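PDB 2G7S: transcriptional regulator, TetR family from Agrobacterium tumefaciens, which probably binds operator DNA as a dimer and represses transcription until a small ligand, not identified here, releases it, as in other TetR-family regulators. Local coordinates for residues Ala87-Trp92 with Glu159-Thr164; His166-Ser171 with Ala183-Met188. One frame throughout, in Å; residues are numbered along the deposited sequence.

Contact 1: residues Ala87-Trp92 with Glu159-Thr164; sequences AYIGYW and EIFMAT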
loop_
_atom_site.group_PDB
_atom_site.type_symbol
_atom_site.label_atom_id
_atom_site.label_comp_id
_atom_site.label_asym_id
_atom_site.label_seq_id
_atom_site.Cartn_x
_atom_site.Cartn_y
_atom_site.Cartn_z
ATOM N N ALA A 87 12.411 -15.921 -8.209
ATOM C CA ALA A 87 12.028 -16.760 -7.066
ATOM C C ALA A 87 11.407 -15.923 -5.950
ATOM O O ALA A 87 10.516 -16.398 -5.232
ATOM C CB ALA A 87 13.261 -17.526 -6.506
ATOM N N TYR A 88 11.852 -14.688 -5.796
ATOM C CA TYR A 88 11.233 -13.775 -4.797
ATOM C C TYR A 88 9.767 -13.491 -5.180
ATOM O O TYR A 88 8.871 -13.532 -4.297
ATOM C CB TYR A 88 12.125 -12.507 -4.742
ATOM C CG TYR A 88 11.504 -11.377 -3.977
ATOM C CD1 TYR A 88 11.438 -11.368 -2.610
ATOM C CD2 TYR A 88 10.981 -10.299 -4.640
ATOM C CE1 TYR A 88 10.824 -10.257 -1.911
ATOM C CE2 TYR A 88 10.397 -9.240 -3.971
ATOM C CZ TYR A 88 10.315 -9.215 -2.644
ATOM O OH TYR A 88 9.752 -8.130 -1.981
ATOM N N ILE A 89 9.505 -13.215 -6.454
ATOM C CA ILE A 89 8.143 -13.046 -6.917
ATOM C C ILE A 89 7.317 -14.297 -6.613
ATOM O O ILE A 89 6.146 -14.210 -6.206
ATOM C CB ILE A 89 8.103 -12.688 -8.414
ATOM C CG1 ILE A 89 8.659 -11.270 -8.593
ATOM C CG2 ILE A 89 6.665 -12.828 -9.043
ATOM C CD1 ILE A 89 8.696 -10.838 -10.027
ATOM N N GLY A 90 7.916 -15.462 -6.868
ATOM C CA GLY A 90 7.203 -16.735 -6.602
ATOM C C GLY A 90 6.894 -16.943 -5.135
ATOM O O GLY A 90 5.811 -17.486 -4.774
ATOM N N TYR A 91 7.805 -16.498 -4.279
ATOM C CA TYR A 91 7.589 -16.616 -2.830
ATOM C C TYR A 91 6.329 -15.830 -2.469
ATOM O O TYR A 91 5.452 -16.343 -1.771
ATOM C CB TYR A 91 8.803 -16.024 -2.112
ATOM C CG TYR A 91 8.496 -15.638 -0.681
ATOM C CD1 TYR A 91 8.306 -16.621 0.324
ATOM C CD2 TYR A 91 8.313 -14.306 -0.348
ATOM C CE1 TYR A 91 8.003 -16.207 1.639
ATOM C CE2 TYR A 91 8.012 -13.925 0.941
ATOM C CZ TYR A 91 7.871 -14.855 1.902
ATOM O OH TYR A 91 7.532 -14.335 3.209
ATOM N N TRP A 92 6.185 -14.608 -2.959
ATOM C CA TRP A 92 4.985 -13.812 -2.591
ATOM C C TRP A 92 3.705 -14.409 -3.225
ATOM O O TRP A 92 2.652 -14.408 -2.600
ATOM C CB TRP A 92 5.154 -12.342 -2.974
ATOM C CG TRP A 92 5.815 -11.646 -1.882
ATOM C CD1 TRP A 92 7.064 -11.014 -1.897
ATOM C CD2 TRP A 92 5.294 -11.467 -0.550
ATOM N NE1 TRP A 92 7.326 -10.489 -0.626
ATOM C CE2 TRP A 92 6.264 -10.765 0.209
ATOM C CE3 TRP A 92 4.086 -11.827 0.058
ATOM C CZ2 TRP A 92 6.061 -10.416 1.553
ATOM C CZ3 TRP A 92 3.901 -11.509 1.408
ATOM C CH2 TRP A 92 4.924 -10.835 2.136
ATOM N N GLU A 159 14.076 0.400 -6.165
ATOM C CA GLU A 159 12.982 1.150 -5.591
ATOM C C GLU A 159 11.709 0.996 -6.405
ATOM O O GLU A 159 10.597 0.861 -5.822
ATOM C CB GLU A 159 13.376 2.624 -5.452
ATOM C CG GLU A 159 14.411 2.916 -4.371
ATOM C CD GLU A 159 13.830 2.788 -2.961
ATOM O OE1 GLU A 159 12.656 3.211 -2.754
ATOM O OE2 GLU A 159 14.591 2.354 -2.094
ATOM N N ILE A 160 11.831 0.953 -7.753
ATOM C CA ILE A 160 10.637 0.680 -8.590
ATOM C C ILE A 160 10.150 -0.735 -8.341
ATOM O O ILE A 160 8.923 -0.965 -8.215
ATOM C CB ILE A 160 10.994 0.945 -10.058
ATOM C CG1 ILE A 160 11.190 2.466 -10.303
ATOM C CG2 ILE A 160 9.935 0.356 -11.004
ATOM C CD1 ILE A 160 12.020 2.783 -11.535
ATOM N N PHE A 161 11.047 -1.704 -8.333
ATOM C CA PHE A 161 10.528 -3.075 -8.179
ATOM C C PHE A 161 9.892 -3.276 -6.786
ATOM O O PHE A 161 8.879 -3.993 -6.649
ATOM C CB PHE A 161 11.688 -4.034 -8.423
ATOM C CG PHE A 161 11.285 -5.477 -8.374
ATOM C CD1 PHE A 161 10.595 -6.036 -9.440
ATOM C CD2 PHE A 161 11.643 -6.283 -7.286
ATOM C CE1 PHE A 161 10.195 -7.388 -9.380
ATOM C CE2 PHE A 161 11.278 -7.629 -7.236
ATOM C CZ PHE A 161 10.571 -8.180 -8.317
HETATM N N MSE A 162 10.471 -2.699 -5.741
HETATM C CA MSE A 162 9.854 -2.849 -4.411
HETATM C C MSE A 162 8.499 -2.174 -4.398
HETATM O O MSE A 162 7.511 -2.744 -3.851
HETATM C CB MSE A 162 10.793 -2.185 -3.350
HETATM C CG MSE A 162 10.173 -2.328 -1.943
HETATM SE SE MSE A 162 11.439 -1.906 -0.533
HETATM C CE MSE A 162 11.582 0.011 -0.887
ATOM N N ALA A 163 8.356 -0.974 -4.977
ATOM C CA ALA A 163 7.085 -0.275 -4.992
ATOM C C ALA A 163 6.058 -1.088 -5.806
ATOM O O ALA A 163 4.858 -1.126 -5.489
ATOM C CB ALA A 163 7.241 1.114 -5.569
ATOM N N THR A 164 6.511 -1.687 -6.907
ATOM C CA THR A 164 5.595 -2.504 -7.747
ATOM C C THR A 164 5.102 -3.700 -6.958
ATOM O O THR A 164 3.904 -4.023 -7.031
ATOM C CB THR A 164 6.326 -2.945 -9.029
ATOM O OG1 THR A 164 6.808 -1.730 -9.713
ATOM C CG2 THR A 164 5.370 -3.649 -9.937
#

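Contact 2: residues His166-Ser171 with Ala183-Met188; sequences HGAMLS and AITRPM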
loop_
_atom_site.group_PDB
_atom_site.type_symbol
_atom_site.label_atom_id
_atom_site.label_comp_id
_atom_site.label_asym_id
_atom_site.label_seq_id
_atom_site.Cartn_x
_atom_site.Cartn_y
_atom_site.Cartn_z
ATOM N N HIS A 166 4.840 -3.927 -3.627
ATOM C CA HIS A 166 3.899 -3.505 -2.596
ATOM C C HIS A 166 2.563 -3.055 -3.231
ATOM O O HIS A 166 1.476 -3.337 -2.663
ATOM C CB HIS A 166 4.504 -2.378 -1.823
ATOM C CG HIS A 166 5.657 -2.824 -0.994
ATOM N ND1 HIS A 166 6.618 -1.940 -0.541
ATOM C CD2 HIS A 166 5.996 -4.044 -0.505
ATOM C CE1 HIS A 166 7.516 -2.613 0.203
ATOM N NE2 HIS A 166 7.165 -3.900 0.233
ATOM N N GLY A 167 2.622 -2.417 -4.405
ATOM C CA GLY A 167 1.395 -1.998 -5.035
ATOM C C GLY A 167 0.647 -3.222 -5.562
ATOM O O GLY A 167 -0.607 -3.183 -5.660
ATOM N N ALA A 168 1.359 -4.260 -6.018
ATOM C CA ALA A 168 0.704 -5.460 -6.545
ATOM C C ALA A 168 0.017 -6.253 -5.418
ATOM O O ALA A 168 -1.076 -6.803 -5.636
ATOM C CB ALA A 168 1.749 -6.328 -7.247
HETATM N N MSE A 169 0.655 -6.339 -4.229
HETATM C CA MSE A 169 0.010 -6.946 -3.079
HETATM C C MSE A 169 -1.320 -6.211 -2.820
HETATM O O MSE A 169 -2.350 -6.849 -2.396
HETATM C CB MSE A 169 0.917 -6.756 -1.763
HETATM C CG MSE A 169 2.041 -7.613 -1.679
HETATM SE SE MSE A 169 2.915 -6.838 -0.043
HETATM C CE MSE A 169 4.618 -8.145 -0.517
ATOM N N LEU A 170 -1.292 -4.892 -2.926
ATOM C CA LEU A 170 -2.459 -4.094 -2.618
ATOM C C LEU A 170 -3.554 -4.380 -3.639
ATOM O O LEU A 170 -4.729 -4.596 -3.291
ATOM C CB LEU A 170 -2.077 -2.596 -2.664
ATOM C CG LEU A 170 -3.149 -1.671 -2.150
ATOM C CD1 LEU A 170 -3.321 -1.841 -0.634
ATOM C CD2 LEU A 170 -2.814 -0.228 -2.486
ATOM N N SER A 171 -3.203 -4.401 -4.947
ATOM C CA SER A 171 -4.239 -4.716 -5.969
ATOM C C SER A 171 -4.788 -6.122 -5.784
ATOM O O SER A 171 -5.991 -6.310 -5.971
ATOM C CB SER A 171 -3.714 -4.532 -7.405
ATOM O OG SER A 171 -3.656 -3.111 -7.654
ATOM N N ALA A 183 0.770 -10.745 -12.587
ATOM C CA ALA A 183 0.484 -9.965 -13.791
ATOM C C ALA A 183 1.068 -8.565 -13.699
ATOM O O ALA A 183 1.361 -7.920 -14.744
ATOM C CB ALA A 183 -1.019 -9.845 -13.980
ATOM N N ILE A 184 1.231 -8.060 -12.477
ATOM C CA ILE A 184 1.786 -6.722 -12.321
ATOM C C ILE A 184 3.318 -6.773 -12.198
ATOM O O ILE A 184 3.989 -5.844 -12.755
ATOM C CB ILE A 184 1.170 -6.037 -11.086
ATOM C CG1 ILE A 184 -0.288 -5.702 -11.399
ATOM C CG2 ILE A 184 1.948 -4.792 -10.643
ATOM C CD1 ILE A 184 -1.085 -5.354 -10.161
ATOM N N THR A 185 3.860 -7.753 -11.464
ATOM C CA THR A 185 5.282 -7.711 -11.164
ATOM C C THR A 185 6.168 -8.384 -12.232
ATOM O O THR A 185 7.331 -7.975 -12.408
ATOM C CB THR A 185 5.585 -8.398 -9.833
ATOM O OG1 THR A 185 5.063 -9.735 -9.830
ATOM C CG2 THR A 185 4.998 -7.623 -8.642
ATOM N N ARG A 186 5.618 -9.375 -12.930
ATOM C CA ARG A 186 6.478 -10.180 -13.808
ATOM C C ARG A 186 6.903 -9.404 -15.076
ATOM O O ARG A 186 7.976 -9.675 -15.634
ATOM C CB ARG A 186 5.826 -11.546 -14.095
ATOM C CG ARG A 186 5.898 -12.382 -12.782
ATOM C CD ARG A 186 5.113 -13.691 -12.977
ATOM N NE ARG A 186 5.230 -14.552 -11.802
ATOM C CZ ARG A 186 6.326 -15.245 -11.555
ATOM N NH1 ARG A 186 7.399 -15.169 -12.394
ATOM N NH2 ARG A 186 6.388 -16.033 -10.447
ATOM N N PRO A 187 6.044 -8.546 -15.646
ATOM C CA PRO A 187 6.525 -7.860 -16.880
ATOM C C PRO A 187 7.858 -7.111 -16.691
ATOM O O PRO A 187 8.677 -7.087 -17.613
ATOM C CB PRO A 187 5.344 -6.968 -17.283
ATOM C CG PRO A 187 4.129 -7.781 -16.797
ATOM C CD PRO A 187 4.600 -8.324 -15.426
HETATM N N MSE A 188 8.112 -6.558 -15.494
HETATM C CA MSE A 188 9.400 -5.858 -15.282
HETATM C C MSE A 188 10.537 -6.838 -15.438
HETATM O O MSE A 188 11.557 -6.544 -16.093
HETATM C CB MSE A 188 9.492 -5.168 -13.912
HETATM C CG MSE A 188 10.910 -4.524 -13.736
HETATM SE SE MSE A 188 11.004 -3.374 -12.227
HETATM C CE MSE A 188 13.032 -3.324 -12.054
#

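Contact 1: residues Ala87-Trp92 with Glu159-Thr164
F161 reaches across from helix 154-173 and meets Y88 and I89 of helix 81-98. No hydrogen bond joins the two segments. The contact is apolar and buried, made by long side chains: the nearest backbone pair, I89 and F161, has its CA atoms 10.3 Å apart.

The first kind of contact is ring against ring. F161 CE2 lies 3.7 Å from Y88 CD2, and each ring offers its edge to the other. The two side chains run past one another in opposite directions. In both residues CG stands anti to the backbone N (chi1 169° in Y88, -177° in F161), which extends the rings into the space between the helices.

The second kind is aliphatic against aromatic. I89 CG1 sits 3.6 Å from F161 CZ, and its CD1 touches the same ring at the rim, close to the ring plane. I89 and F161 each have a second conformer, not described here. Both helices belong to the C-terminal domain of the TetR fold, which in relatives forms the ligand pocket and the dimer interface. Y88 also packs on L131 and F161 on L135, both of helix 118-144.

The polar bonds do not cross the contact. T164 OG1 donates to I160 O at 2.7 Å, from above the carbonyl plane; T164 N also bonds that oxygen. E159 bonds S132 and, on the second subunit, H175.

Contact 2: residues His166-Ser171 with Ala183-Met188
A168 and I184 bring helices 154-173 and 180-192 together. Their CA atoms are 6.0 Å apart. The two segment axes approach to 9.3 Å and run roughly antiparallel, at 153°. The pair belongs to the TetR C-terminal domain, where the last two long helices of each subunit commonly build the dimer interface.

The tight part is centred on the small side chain of A168. Its CB lies 3.7 Å from I184 CG2 and 3.8 Å from T185 CG2, so two methyl groups of consecutive residues meet one methyl. In I184 the CG2 branch is anti to the backbone N. CG1 is anti to the carbonyl carbon (chi1 -71°) and carries CD1 along helix 154-173 to S171, where CD1 comes to 3.9 Å from S171 CB. In T185 the hydroxyl lies between the backbone N and the carbonyl carbon (chi1 54°). This leaves CG2 to meet A168, while OG1 bonds F181 O in the preceding turn of its own helix.

The looser part is the solvent side, with A183 and P187 as its exposed residues. Neither touches 166-171. The helix is kinked at P187, which has no N-H to give, and M188 N makes a weak bond of 3.5 Å to T185 O. R186 is only partly exposed, and its NH2 forms a salt bridge with E93 of helix 81-98. M188 is buried and turns back onto N157 and F161 of helix 154-173.

Other helices close round the contact. T185 also packs on I89 of helix 81-98, and M169 lies against W92 of that helix. On the dimer side, I184 touches A163 of the second subunit, and P187, though largely exposed, still touches I160 of the second subunit.

Contacts 1 and 2 lie in one C-terminal domain, with centres about 8 Å apart and on the same side of the chain's centre. They share helix 154-173. Its earlier part, 159-164, meets helix 81-98 in contact 1, and its later part, 166-171, meets helix 180-192 in contact 2. Along the chain, contact 1 closes before contact 2 opens. The two also touch directly: T164 CG2 is 3.7 Å from I184 CG2. Helices 81-98, 154-173 and 180-192 therefore pack as one unit. Both contacts reach the second subunit through helices 154-173 and 180-192, while helix 81-98 packs against these two within its own subunit.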